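Local coordinates for protein Aster-A (Mus musculus, PDB 6GQF) that carries cholesterol from the plasma membrane to the endoplasmic reticulum without vesicles, here as its sterol-binding VASt (ASTER) domain with bound 25-hydroxycholesterol, at residues L41-V46 against A160-S165. Sequence-based numbering, arbitrary orientation.
Sequences LLINSV and ARLRVS
I43 and V164 form a hydrogen-bonded antiparallel pair: I43 N gives to V164 O, and V164 N returns to I43 O at 3.0 Å. V164 O also accepts a second hydrogen bond, from L42 N at 2.7 Å, so one carbonyl is gripped by two successive amides. That two-to-one match, with the register slipping by one residue between the L41–S165 and I43–V164 pairs, defines a classic beta bulge. Beyond it the ladder is regular, S45 and L162 exchanging both backbone bonds, and the segment directions lie 178° apart.

Side chains part by sheet face. I43 and V164 run side by side, CD1 to CG2 at 3.9 Å, while I43 CG2 approaches L162 CG. This largely apolar face packs on helix 176-202, where F194 touches both I43 and V164 and S45 OG is hydrogen-bonded to D198. The helix lying across an antiparallel sheet is the Bet v 1-like (StAR-related) arrangement; strand 40-47 is outermost in the sheet, and the V164 side chain sits about 8 Å from the bound sterol.

The other face is mixed, with N44, R161 and R163 beside L41 and V46. R161 NH1 donates to N44 OD1 at 3.0 Å, the oxygen near the guanidinium plane but the donor 42° out of the amide plane. V46 CG2 lies over the centre of the same guanidinium, 3.5 Å above it. An alanine at R161 would probably leave N44 OD1 without this donor and V46 CG2 without the flat group beneath it. CG of R163, beside its own backbone N (chi1 -73°), comes 3.4 Å from N44 OD1. Toward the rim of the R163 guanidinium, L41 CD1 covers one face, while NH2 forms a salt bridge with D36.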
loop_
_atom_site.group_PDB
_atom_site.type_symbol
_atom_site.label_atom_id
_atom_site.label_comp_id
_atom_site.label_asym_id
_atom_site.label_seq_id
_atom_site.Cartn_x
_atom_site.Cartn_y
_atom_site.Cartn_z
ATOM N N LEU A 41 8.105 -9.194 -3.860
ATOM C CA LEU A 41 6.800 -9.375 -4.488
ATOM C C LEU A 41 5.815 -9.849 -3.431
ATOM O O LEU A 41 5.855 -11.004 -3.017
ATOM C CB LEU A 41 6.881 -10.382 -5.641
ATOM C CG LEU A 41 5.572 -10.708 -6.370
ATOM C CD1 LEU A 41 5.044 -9.492 -7.123
ATOM C CD2 LEU A 41 5.771 -11.880 -7.316
ATOM N N LEU A 42 4.931 -8.958 -2.996
ATOM C CA LEU A 42 4.064 -9.238 -1.859
ATOM C C LEU A 42 2.822 -10.018 -2.277
ATOM O O LEU A 42 2.438 -10.987 -1.622
ATOM C CB LEU A 42 3.653 -7.932 -1.164
ATOM C CG LEU A 42 4.715 -7.172 -0.353
ATOM C CD1 LEU A 42 5.288 -8.032 0.758
ATOM C CD2 LEU A 42 5.839 -6.646 -1.229
ATOM N N ILE A 43 2.202 -9.591 -3.372
ATOM C CA ILE A 43 0.976 -10.214 -3.852
ATOM C C ILE A 43 1.079 -10.539 -5.332
ATOM O O ILE A 43 1.651 -9.779 -6.109
ATOM C CB ILE A 43 -0.244 -9.305 -3.619
ATOM C CG1 ILE A 43 -0.443 -9.061 -2.121
ATOM C CG2 ILE A 43 -1.502 -9.923 -4.224
ATOM C CD1 ILE A 43 -1.469 -7.980 -1.803
ATOM N N ASN A 44 0.520 -11.685 -5.708
ATOM C CA ASN A 44 0.418 -12.087 -7.102
ATOM C C ASN A 44 -0.733 -13.077 -7.246
ATOM O O ASN A 44 -0.521 -14.280 -7.372
ATOM C CB ASN A 44 1.734 -12.694 -7.592
ATOM C CG ASN A 44 1.735 -12.960 -9.083
ATOM O OD1 ASN A 44 0.986 -12.342 -9.836
ATOM N ND2 ASN A 44 2.583 -13.883 -9.516
ATOM N N SER A 45 -1.952 -12.551 -7.201
ATOM C CA SER A 45 -3.154 -13.369 -7.211
ATOM C C SER A 45 -4.041 -13.066 -8.411
ATOM O O SER A 45 -3.987 -11.976 -8.977
ATOM C CB SER A 45 -3.935 -13.146 -5.917
ATOM O OG SER A 45 -3.109 -13.394 -4.792
ATOM N N VAL A 46 -4.854 -14.044 -8.795
ATOM C CA VAL A 46 -5.859 -13.842 -9.828
ATOM C C VAL A 46 -7.236 -13.943 -9.192
ATOM O O VAL A 46 -7.541 -14.909 -8.495
ATOM C CB VAL A 46 -5.726 -14.865 -10.975
ATOM C CG1 VAL A 46 -6.832 -14.661 -11.999
ATOM C CG2 VAL A 46 -4.361 -14.742 -11.649
ATOM N N ALA A 160 -9.444 -10.756 -13.266
ATOM C CA ALA A 160 -8.266 -9.898 -13.350
ATOM C C ALA A 160 -7.168 -10.365 -12.403
ATOM O O ALA A 160 -7.434 -11.062 -11.421
ATOM C CB ALA A 160 -8.641 -8.458 -13.047
ATOM N N ARG A 161 -5.933 -9.973 -12.711
ATOM C CA ARG A 161 -4.783 -10.287 -11.870
ATOM C C ARG A 161 -4.410 -9.079 -11.017
ATOM O O ARG A 161 -4.663 -7.936 -11.399
ATOM C CB ARG A 161 -3.584 -10.720 -12.720
ATOM C CG ARG A 161 -2.305 -10.970 -11.914
ATOM C CD ARG A 161 -1.147 -11.387 -12.800
ATOM N NE ARG A 161 -1.402 -12.652 -13.487
ATOM C CZ ARG A 161 -1.134 -13.858 -12.989
ATOM N NH1 ARG A 161 -0.598 -13.995 -11.781
ATOM N NH2 ARG A 161 -1.408 -14.936 -13.708
ATOM N N LEU A 162 -3.811 -9.346 -9.860
ATOM C CA LEU A 162 -3.312 -8.299 -8.977
ATOM C C LEU A 162 -1.865 -8.591 -8.581
ATOM O O LEU A 162 -1.562 -9.674 -8.078
ATOM C CB LEU A 162 -4.200 -8.181 -7.732
ATOM C CG LEU A 162 -3.793 -7.165 -6.660
ATOM C CD1 LEU A 162 -3.751 -5.759 -7.209
ATOM C CD2 LEU A 162 -4.752 -7.222 -5.489
ATOM N N ARG A 163 -0.977 -7.632 -8.832
ATOM C CA ARG A 163 0.412 -7.715 -8.384
ATOM C C ARG A 163 0.750 -6.548 -7.460
ATOM O O ARG A 163 0.356 -5.410 -7.712
ATOM C CB ARG A 163 1.374 -7.728 -9.575
ATOM C CG ARG A 163 1.387 -9.024 -10.348
ATOM C CD ARG A 163 2.221 -8.907 -11.613
ATOM N NE ARG A 163 3.657 -8.810 -11.347
ATOM C CZ ARG A 163 4.466 -9.851 -11.159
ATOM N NH1 ARG A 163 3.992 -11.092 -11.186
ATOM N NH2 ARG A 163 5.756 -9.653 -10.933
ATOM N N VAL A 164 1.479 -6.840 -6.386
ATOM C CA VAL A 164 1.983 -5.801 -5.500
ATOM C C VAL A 164 3.427 -6.084 -5.117
ATOM O O VAL A 164 3.730 -7.085 -4.466
ATOM C CB VAL A 164 1.141 -5.673 -4.220
ATOM C CG1 VAL A 164 1.651 -4.512 -3.363
ATOM C CG2 VAL A 164 -0.331 -5.480 -4.563
ATOM N N SER A 165 4.313 -5.192 -5.539
ATOM C CA SER A 165 5.708 -5.236 -5.142
ATOM C C SER A 165 6.006 -4.001 -4.311
ATOM O O SER A 165 5.320 -2.986 -4.429
ATOM C CB SER A 165 6.621 -5.298 -6.365
ATOM O OG SER A 165 6.368 -4.200 -7.221
#